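Long-range contacts in probable TonB-dependent siderophore receptor PirA (Acinetobacter baumannii, PDB 5FR8), which probably binds iron-chelating siderophores at the outer membrane as the first step of iron uptake, possibly including ferric enterobactin with micromolar affinity: residues T611-L617 with K648-E654; S222-A228 with L708-N712. All blocks are in the same frame, centred on the assembly; numbering follows the deposited sequence.

Contact 1: T611-L617 with K648-E654; sequences TGNPLSL and KSRQFAE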
loop_
_atom_site.group_PDB
_atom_site.type_symbol
_atom_site.label_atom_id
_atom_site.label_comp_id
_atom_site.label_asym_id
_atom_site.label_seq_id
_atom_site.Cartn_x
_atom_site.Cartn_y
_atom_site.Cartn_z
ATOM N N THR A 611 -4.854 20.751 -11.343
ATOM C CA THR A 611 -4.552 21.488 -10.135
ATOM C C THR A 611 -3.129 22.052 -10.096
ATOM O O THR A 611 -2.908 23.117 -9.488
ATOM C CB THR A 611 -4.632 20.585 -8.928
ATOM O OG1 THR A 611 -3.601 19.598 -9.042
ATOM C CG2 THR A 611 -6.013 19.939 -8.797
ATOM N N GLY A 612 -2.187 21.324 -10.726
ATOM C CA GLY A 612 -0.738 21.590 -10.642
ATOM C C GLY A 612 -0.075 20.953 -9.408
ATOM O O GLY A 612 1.098 21.190 -9.111
ATOM N N ASN A 613 -0.821 20.152 -8.657
ATOM C CA ASN A 613 -0.290 19.587 -7.419
ATOM C C ASN A 613 0.331 18.211 -7.624
ATOM O O ASN A 613 -0.024 17.504 -8.562
ATOM C CB ASN A 613 -1.402 19.462 -6.400
ATOM C CG ASN A 613 -1.712 20.768 -5.696
ATOM O OD1 ASN A 613 -0.837 21.623 -5.516
ATOM N ND2 ASN A 613 -2.963 20.919 -5.260
ATOM N N PRO A 614 1.246 17.811 -6.730
ATOM C CA PRO A 614 1.777 16.466 -6.837
ATOM C C PRO A 614 0.762 15.427 -6.329
ATOM O O PRO A 614 -0.104 15.746 -5.520
ATOM C CB PRO A 614 3.023 16.500 -5.939
ATOM C CG PRO A 614 2.977 17.788 -5.197
ATOM C CD PRO A 614 1.681 18.468 -5.496
ATOM N N LEU A 615 0.871 14.204 -6.833
ATOM C CA LEU A 615 -0.044 13.139 -6.470
ATOM C C LEU A 615 0.208 12.716 -5.034
ATOM O O LEU A 615 -0.698 12.337 -4.328
ATOM C CB LEU A 615 0.128 11.950 -7.408
ATOM C CG LEU A 615 -0.291 12.243 -8.856
ATOM C CD1 LEU A 615 0.107 11.096 -9.796
ATOM C CD2 LEU A 615 -1.802 12.479 -8.947
ATOM N N SER A 616 1.448 12.805 -4.597
ATOM C CA SER A 616 1.864 12.122 -3.391
ATOM C C SER A 616 3.191 12.698 -2.877
ATOM O O SER A 616 4.145 12.811 -3.603
ATOM C CB SER A 616 2.027 10.658 -3.724
ATOM O OG SER A 616 2.848 10.061 -2.768
ATOM N N LEU A 617 3.249 13.060 -1.614
ATOM C CA LEU A 617 4.418 13.714 -1.067
ATOM C C LEU A 617 5.593 12.741 -1.003
ATOM O O LEU A 617 5.591 11.839 -0.201
ATOM C CB LEU A 617 4.095 14.234 0.336
ATOM C CG LEU A 617 3.488 15.629 0.512
ATOM C CD1 LEU A 617 2.703 16.057 -0.706
ATOM C CD2 LEU A 617 2.603 15.675 1.755
ATOM N N LYS A 648 8.557 18.584 -1.248
ATOM C CA LYS A 648 7.693 19.768 -1.330
ATOM C C LYS A 648 6.249 19.409 -1.007
ATOM O O LYS A 648 5.789 18.270 -1.242
ATOM C CB LYS A 648 7.755 20.449 -2.700
ATOM C CG LYS A 648 7.448 19.522 -3.861
ATOM C CD LYS A 648 7.046 20.223 -5.147
ATOM C CE LYS A 648 6.986 19.143 -6.237
ATOM N NZ LYS A 648 6.036 19.413 -7.363
ATOM N N SER A 649 5.534 20.395 -0.462
ATOM C CA SER A 649 4.133 20.243 -0.136
ATOM C C SER A 649 3.307 20.510 -1.369
ATOM O O SER A 649 3.830 21.026 -2.356
ATOM C CB SER A 649 3.750 21.298 0.871
ATOM O OG SER A 649 3.612 22.546 0.214
ATOM N N ARG A 650 2.017 20.180 -1.308
ATOM C CA ARG A 650 1.069 20.638 -2.317
ATOM C C ARG A 650 1.311 22.145 -2.539
ATOM O O ARG A 650 1.588 22.861 -1.592
ATOM C CB ARG A 650 -0.381 20.373 -1.878
ATOM C CG ARG A 650 -0.818 18.914 -1.935
ATOM C CD ARG A 650 -2.178 18.684 -1.265
ATOM N NE ARG A 650 -3.255 19.365 -1.991
ATOM C CZ ARG A 650 -3.861 20.479 -1.585
ATOM N NH1 ARG A 650 -3.529 21.045 -0.426
ATOM N NH2 ARG A 650 -4.812 21.032 -2.336
ATOM N N GLN A 651 1.234 22.599 -3.793
ATOM C CA GLN A 651 1.595 23.965 -4.158
ATOM C C GLN A 651 0.408 24.870 -4.459
ATOM O O GLN A 651 0.582 26.104 -4.495
ATOM C CB GLN A 651 2.492 23.974 -5.391
ATOM C CG GLN A 651 3.858 23.361 -5.160
ATOM C CD GLN A 651 4.604 23.994 -4.001
ATOM O OE1 GLN A 651 4.796 25.198 -3.965
ATOM N NE2 GLN A 651 4.997 23.179 -3.029
ATOM N N PHE A 652 -0.775 24.290 -4.705
ATOM C CA PHE A 652 -1.896 25.085 -5.216
ATOM C C PHE A 652 -3.216 24.754 -4.539
ATOM O O PHE A 652 -3.572 23.614 -4.388
ATOM C CB PHE A 652 -2.070 24.928 -6.734
ATOM C CG PHE A 652 -0.873 25.316 -7.521
ATOM C CD1 PHE A 652 -0.363 26.593 -7.442
ATOM C CD2 PHE A 652 -0.229 24.373 -8.349
ATOM C CE1 PHE A 652 0.755 26.944 -8.174
ATOM C CE2 PHE A 652 0.903 24.727 -9.069
ATOM C CZ PHE A 652 1.389 26.019 -8.982
ATOM N N ALA A 653 -3.952 25.795 -4.203
ATOM C CA ALA A 653 -5.206 25.678 -3.511
ATOM C C ALA A 653 -6.264 25.033 -4.374
ATOM O O ALA A 653 -6.328 25.325 -5.576
ATOM C CB ALA A 653 -5.657 27.068 -3.086
ATOM N N GLU A 654 -7.072 24.161 -3.750
ATOM C CA GLU A 654 -8.234 23.538 -4.393
ATOM C C GLU A 654 -9.546 23.703 -3.603
ATOM O O GLU A 654 -10.473 22.930 -3.759
ATOM C CB GLU A 654 -8.017 22.031 -4.588
ATOM C CG GLU A 654 -6.648 21.572 -5.065
ATOM C CD GLU A 654 -6.579 20.033 -5.201
ATOM O OE1 GLU A 654 -7.548 19.434 -5.746
ATOM O OE2 GLU A 654 -5.570 19.420 -4.734
#
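The side-chain amide of N613 meets the backbone of Q651 and F652 with its polar atoms, which between them join the two loops. With CG turned beside its own backbone N (chi1 -80°), the amide reaches across to the facing segment. Its OD1 takes two neighbouring backbone amides: F652 N, 2.8 Å from N613 OD1, sits in the carbonyl plane on a lone pair, whereas Q651 N, 2.9 Å from the same OD1, is tilted from that plane. N613 ND2 donates to F652 O at 2.9 Å, a fairly straight bond (161°), and to E654 OE2 at 3.1 Å. Both acceptors lie near the amide plane, so four bonds fix the rotation of this buried group.

E654 OE2 is shared: R650 NH2, 3.0 Å from E654 OE2 in a salt bridge, approaches it from the face opposite N613 ND2. The same carboxylate rests beside the methyl CG2 of T611. T611 also shapes its own loop, since its OG1 accepts N613 N at 2.9 Å, an ST turn that presents the asparagine. Beside it, the F652 ring brings its edge to G612 O. Further along, the P614 ring packs by CD on R650 CA at 3.9 Å, and L617 CD1 lies near K648 O.

The segments belong to loops that in this family face the cell exterior, following strands 594-608 and 635-648. R650 has a second acidic partner in E658 of its own loop, which also takes the backbone N of E654. L615 points the other way, onto A578 and I580 of strand 564-591, while S616 OG bonds to D86 and L617 O to T71 OG1, joining the 611-617 loop to plug strands 84-87 and 68-71.

Contact 2: S222-A228 with L708-N712; sequences SIGSTAA and LRDSN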
loop_
_atom_site.group_PDB
_atom_site.type_symbol
_atom_site.label_atom_id
_atom_site.label_comp_id
_atom_site.label_asym_id
_atom_site.label_seq_id
_atom_site.Cartn_x
_atom_site.Cartn_y
_atom_site.Cartn_z
ATOM N N SER A 222 7.234 20.202 21.334
ATOM C CA SER A 222 8.385 21.095 21.468
ATOM C C SER A 222 8.575 21.974 20.262
ATOM O O SER A 222 9.521 22.732 20.233
ATOM C CB SER A 222 9.670 20.302 21.728
ATOM O OG SER A 222 9.701 19.114 20.950
ATOM N N ILE A 223 7.700 21.889 19.264
ATOM C CA ILE A 223 7.744 22.822 18.124
ATOM C C ILE A 223 6.368 23.399 17.849
ATOM O O ILE A 223 6.058 23.732 16.706
ATOM C CB ILE A 223 8.189 22.150 16.806
ATOM C CG1 ILE A 223 9.365 21.198 17.017
ATOM C CG2 ILE A 223 8.577 23.199 15.762
ATOM C CD1 ILE A 223 9.490 20.205 15.876
ATOM N N GLY A 224 5.537 23.499 18.887
ATOM C CA GLY A 224 4.227 24.156 18.779
ATOM C C GLY A 224 3.174 23.340 18.054
ATOM O O GLY A 224 2.186 23.891 17.571
ATOM N N SER A 225 3.371 22.025 17.980
ATOM C CA SER A 225 2.561 21.164 17.120
ATOM C C SER A 225 1.622 20.272 17.933
ATOM O O SER A 225 1.996 19.716 18.982
ATOM C CB SER A 225 3.449 20.299 16.199
ATOM O OG SER A 225 2.672 19.431 15.367
ATOM N N THR A 226 0.404 20.138 17.408
ATOM C CA THR A 226 -0.649 19.358 18.032
ATOM C C THR A 226 -0.887 18.026 17.322
ATOM O O THR A 226 -1.785 17.272 17.692
ATOM C CB THR A 226 -1.958 20.140 17.989
ATOM O OG1 THR A 226 -2.139 20.646 16.658
ATOM C CG2 THR A 226 -1.926 21.295 19.002
ATOM N N ALA A 227 -0.079 17.743 16.307
ATOM C CA ALA A 227 -0.231 16.500 15.576
ATOM C C ALA A 227 0.283 15.354 16.403
ATOM O O ALA A 227 1.254 15.505 17.133
ATOM C CB ALA A 227 0.501 16.548 14.255
ATOM N N ALA A 228 -0.376 14.208 16.282
ATOM C CA ALA A 228 0.025 13.030 17.008
ATOM C C ALA A 228 1.230 12.358 16.371
ATOM O O ALA A 228 1.476 12.495 15.169
ATOM C CB ALA A 228 -1.127 12.056 17.055
ATOM N N LEU A 708 10.221 15.903 13.962
ATOM C CA LEU A 708 8.892 15.866 14.583
ATOM C C LEU A 708 7.809 16.401 13.662
ATOM O O LEU A 708 8.050 17.273 12.842
ATOM C CB LEU A 708 8.876 16.715 15.835
ATOM C CG LEU A 708 9.995 16.435 16.835
ATOM C CD1 LEU A 708 9.857 17.346 18.032
ATOM C CD2 LEU A 708 9.974 14.971 17.254
ATOM N N ARG A 709 6.613 15.844 13.779
ATOM C CA ARG A 709 5.525 16.177 12.869
ATOM C C ARG A 709 4.898 17.501 13.246
ATOM O O ARG A 709 4.475 17.702 14.388
ATOM C CB ARG A 709 4.464 15.085 12.870
ATOM C CG ARG A 709 3.305 15.334 11.924
ATOM C CD ARG A 709 2.377 14.147 12.007
ATOM N NE ARG A 709 1.113 14.311 11.291
ATOM C CZ ARG A 709 -0.030 13.753 11.681
ATOM N NH1 ARG A 709 -0.075 13.022 12.804
ATOM N NH2 ARG A 709 -1.127 13.940 10.953
ATOM N N ASP A 710 4.848 18.391 12.262
ATOM C CA ASP A 710 4.404 19.758 12.457
ATOM C C ASP A 710 2.981 19.849 11.967
ATOM O O ASP A 710 2.723 19.624 10.790
ATOM C CB ASP A 710 5.301 20.681 11.641
ATOM C CG ASP A 710 5.135 22.139 11.984
ATOM O OD1 ASP A 710 4.064 22.509 12.490
ATOM O OD2 ASP A 710 6.089 22.919 11.727
ATOM N N SER A 711 2.063 20.165 12.875
ATOM C CA SER A 711 0.690 20.445 12.490
ATOM C C SER A 711 0.552 21.753 11.727
ATOM O O SER A 711 -0.329 21.882 10.880
ATOM C CB SER A 711 -0.208 20.485 13.708
ATOM O OG SER A 711 0.273 21.456 14.610
ATOM N N ASN A 712 1.413 22.723 12.012
ATOM C CA ASN A 712 1.376 24.001 11.281
ATOM C C ASN A 712 2.094 24.015 9.910
ATOM O O ASN A 712 2.399 25.073 9.391
ATOM C CB ASN A 712 1.942 25.104 12.153
ATOM C CG ASN A 712 1.186 25.254 13.448
ATOM O OD1 ASN A 712 1.767 25.175 14.538
ATOM N ND2 ASN A 712 -0.121 25.473 13.342
#
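S225 holds its hydroxyl on the far side of CB from its backbone N (chi1 179°), pointed at the backbone between R709 and S711, while S711 tucks its own OG between its backbone N and carbonyl carbon (chi1 57°), facing the other loop. Each serine hydroxyl thus bonds to the backbone of the facing loop. S225 OG accepts S711 N at 2.7 Å and donates to R709 O at the same 2.7 Å, spanning the residue between them. In return, T226 N gives a nearly straight bond (166°) to S711 OG at 3.1 Å.

R709 reaches out from its own loop to A227 and A228, its chain extended from CG to NE. Its NH1 meets A228 O at 2.9 Å, an acceptor at the edge of the guanidinium and close to its plane, and A227 CB sits over one face, toward its rim, 3.8 Å from R709 NE. The guanidinium has a salt bridge to D268 from the same NH1, so carbonyl and carboxylate together fix the direction of the arginine. An apolar patch adjoins this: I223 CD1 lies on L708 CB at 3.5 Å, the two side chains crossing at a slant, and L708 CD1 reaches S222 OG.

The contact joins two barrel loops, one after strand 201-212 and one before strand 724-731. N220 bonds to both segments, accepting R709 N and donating to A227 O, and T226 OG1 bonds to the carbonyl of N272. Without strand pairing, directional polar bonds fix the relative placement of the loops beside the I223-L708 patch, and the charge of buried R709 is probably stabilised by D268.

Contact 1 and contact 2 both join loops of the beta-barrel domain, their centres 21 Å apart and their nearest atoms about 9 Å apart, so they do not touch. Along the chain contact 1 is nested inside contact 2: 222-228 comes early, 611-617 and 648-654 follow, and 708-712 comes last. Contact 1 joins nearby loops separated by two antiparallel strands, whereas contact 2 bridges loops 480 residues apart, across the closure of the barrel where strand 724-731 pairs with 167-177. Both also meet the plug, contact 1 at T71 and D86 and contact 2 beside N81, consistent with ordered loops on the siderophore-facing side of the receptor.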